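Local coordinates for protein putative glucosidase lplD, ALPHA-GALACTURONIDASE (Bacillus subtilis, PDB 3FEF) that hydrolyses alpha-1,4-linked galacturonides such as digalacturonate, a family 4 glycoside hydrolase that uses NAD+ and manganese as cofactors and forms a homotetramer, at residues L282-P285 against E286-K289. Sequence-based numbering, arbitrary orientation.
Sequences LKQP and EVWK
The backbone N-H of Trp288 reaches back four residues to the carbonyl of Gln284. Trp288 N donates to Gln284 O at 3.1 Å, the donor lying in the carbonyl plane, with an angle of 149° at the hydrogen. The same oxygen sits at the edge of the indole, near the ring plane, 3.3 Å from Trp288 CD1. Trp288 CG lies anti to its own carbonyl carbon (chi1 -76°), which brings the pyrrole edge beside that oxygen. The i+4 bond closes an alpha-turn, with Pro285, Glu286 and Val287 all at helical backbone angles, in the surface loop between helices 270-273 and 295-314 of the C-terminal domain. The Trp288 end is the well-packed one: Tyr281 meets the indole edge-to-face, while Arg253 makes a cation-pi contact with the ring and hydrogen-bonds to Val287 O, tying the turn to helix 253-262. By contrast, the side chains of Gln284, Glu286 and Val287 are exposed and more loosely packed. Glu286 runs alongside Pro285; with chi1 at 56° its CG sits between backbone N and carbonyl carbon, and a bend at chi2 turns the carboxylate back toward the pyrrolidine. The contact is van der Waals, Glu286 OE2 being 3.8 Å from Pro285 CG, and Glu286 OE1 comes within 3.7 Å of Gln284 CA. Gln284, extended beyond CG, meets the Val287 side chain loosely, Gln284 CB lying 4.1 Å from Val287 CB.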
ATOM      1  N   LEU A 282     -24.760 -13.131  25.387  1.00 30.11           N
ATOM      2  CA  LEU A 282     -26.013 -12.404  25.184  1.00 30.93           C
ATOM      3  C   LEU A 282     -27.229 -13.224  25.595  1.00 32.51           C
ATOM      4  O   LEU A 282     -28.287 -12.672  25.870  1.00 30.89           O
ATOM      5  CB  LEU A 282     -26.149 -11.972  23.724  1.00 30.30           C
ATOM      6  CG  LEU A 282     -25.238 -10.823  23.290  1.00 31.44           C
ATOM      7  CD1 LEU A 282     -25.424 -10.527  21.795  1.00 29.06           C
ATOM      8  CD2 LEU A 282     -25.532  -9.584  24.135  1.00 28.82           C
ATOM      9  N   LYS A 283     -27.067 -14.541  25.644  1.00 34.42           N
ATOM     10  CA  LYS A 283     -28.170 -15.418  26.012  1.00 36.67           C
ATOM     11  C   LYS A 283     -28.188 -15.755  27.494  1.00 36.78           C
ATOM     12  O   LYS A 283     -29.181 -16.241  27.992  1.00 36.89           O
ATOM     13  CB  LYS A 283     -28.148 -16.691  25.160  1.00 36.87           C
ATOM     14  CG  LYS A 283     -28.367 -16.372  23.681  1.00 41.58           C
ATOM     15  CD  LYS A 283     -28.192 -17.570  22.770  1.00 43.35           C
ATOM     16  CE  LYS A 283     -28.952 -17.344  21.460  1.00 46.64           C
ATOM     17  NZ  LYS A 283     -29.066 -18.603  20.649  1.00 48.07           N
ATOM     18  N   GLN A 284     -27.088 -15.499  28.194  1.00 37.57           N
ATOM     19  CA  GLN A 284     -27.027 -15.752  29.630  1.00 35.88           C
ATOM     20  C   GLN A 284     -26.367 -14.577  30.318  1.00 32.28           C
ATOM     21  O   GLN A 284     -25.353 -14.741  30.980  1.00 31.37           O
ATOM     22  CB  GLN A 284     -26.241 -17.041  29.932  1.00 39.59           C
ATOM     23  CG  GLN A 284     -26.802 -18.297  29.265  1.00 43.42           C
ATOM     24  CD  GLN A 284     -25.847 -19.495  29.333  1.00 46.97           C
ATOM     25  OE1 GLN A 284     -25.152 -19.703  30.328  1.00 49.35           O
ATOM     26  NE2 GLN A 284     -25.819 -20.291  28.267  1.00 49.38           N
ATOM     27  N   PRO A 285     -26.952 -13.380  30.169  1.00 32.38           N
ATOM     28  CA  PRO A 285     -26.284 -12.186  30.668  1.00 32.81           C
ATOM     29  C   PRO A 285     -26.094 -12.204  32.181  1.00 35.17           C
ATOM     30  O   PRO A 285     -25.090 -11.674  32.676  1.00 34.19           O
ATOM     31  CB  PRO A 285     -27.221 -11.037  30.245  1.00 30.87           C
ATOM     32  CG  PRO A 285     -28.537 -11.679  29.974  1.00 31.07           C
ATOM     33  CD  PRO A 285     -28.225 -13.071  29.494  1.00 31.45           C
ATOM     34  N   GLU A 286     -27.040 -12.799  32.909  1.00 35.34           N
ATOM     35  CA  GLU A 286     -26.925 -12.840  34.369  1.00 36.91           C
ATOM     36  C   GLU A 286     -25.803 -13.786  34.822  1.00 34.26           C
ATOM     37  O   GLU A 286     -25.112 -13.503  35.793  1.00 34.28           O
ATOM     38  CB  GLU A 286     -28.273 -13.141  35.064  1.00 39.10           C
ATOM     39  CG  GLU A 286     -28.954 -14.425  34.618  1.00 43.38           C
ATOM     40  CD  GLU A 286     -29.586 -14.304  33.237  1.00 46.11           C
ATOM     41  OE1 GLU A 286     -29.430 -15.242  32.425  1.00 47.01           O
ATOM     42  OE2 GLU A 286     -30.230 -13.268  32.958  1.00 47.24           O
ATOM     43  N   VAL A 287     -25.588 -14.890  34.116  1.00 33.42           N
ATOM     44  CA  VAL A 287     -24.423 -15.724  34.429  1.00 31.83           C
ATOM     45  C   VAL A 287     -23.121 -14.990  34.113  1.00 34.13           C
ATOM     46  O   VAL A 287     -22.123 -15.163  34.802  1.00 33.48           O
ATOM     47  CB  VAL A 287     -24.421 -17.030  33.636  1.00 36.06           C
ATOM     48  CG1 VAL A 287     -23.011 -17.667  33.646  1.00 35.68           C
ATOM     49  CG2 VAL A 287     -25.473 -17.991  34.183  1.00 34.35           C
ATOM     50  N   TRP A 288     -23.132 -14.163  33.067  1.00 32.44           N
ATOM     51  CA  TRP A 288     -21.931 -13.444  32.676  1.00 30.82           C
ATOM     52  C   TRP A 288     -21.838 -12.119  33.420  1.00 30.73           C
ATOM     53  O   TRP A 288     -20.911 -11.343  33.227  1.00 31.72           O
ATOM     54  CB  TRP A 288     -21.849 -13.307  31.145  1.00 29.41           C
ATOM     55  CG  TRP A 288     -21.443 -14.631  30.583  1.00 30.34           C
ATOM     56  CD1 TRP A 288     -22.265 -15.597  30.094  1.00 28.53           C
ATOM     57  CD2 TRP A 288     -20.112 -15.170  30.537  1.00 30.56           C
ATOM     58  NE1 TRP A 288     -21.531 -16.700  29.730  1.00 30.55           N
ATOM     59  CE2 TRP A 288     -20.207 -16.466  29.993  1.00 32.18           C
ATOM     60  CE3 TRP A 288     -18.851 -14.680  30.900  1.00 31.02           C
ATOM     61  CZ2 TRP A 288     -19.079 -17.284  29.787  1.00 32.49           C
ATOM     62  CZ3 TRP A 288     -17.738 -15.488  30.698  1.00 30.99           C
ATOM     63  CH2 TRP A 288     -17.862 -16.780  30.153  1.00 31.53           C
ATOM     64  N   LYS A 289     -22.820 -11.877  34.275  1.00 28.56           N
ATOM     65  CA  LYS A 289     -22.814 -10.727  35.192  1.00 29.41           C
ATOM     66  C   LYS A 289     -22.828  -9.340  34.539  1.00 28.03           C
ATOM     67  O   LYS A 289     -22.130  -8.429  34.976  1.00 27.04           O
ATOM     68  CB  LYS A 289     -21.686 -10.849  36.224  1.00 30.54           C
ATOM     69  CG  LYS A 289     -21.714 -12.181  36.990  1.00 33.73           C
ATOM     70  CD  LYS A 289     -20.994 -12.059  38.329  1.00 36.25           C
ATOM     71  CE  LYS A 289     -21.193 -13.294  39.199  1.00 36.08           C
ATOM     72  NZ  LYS A 289     -20.981 -12.929  40.634  1.00 37.19           N
TER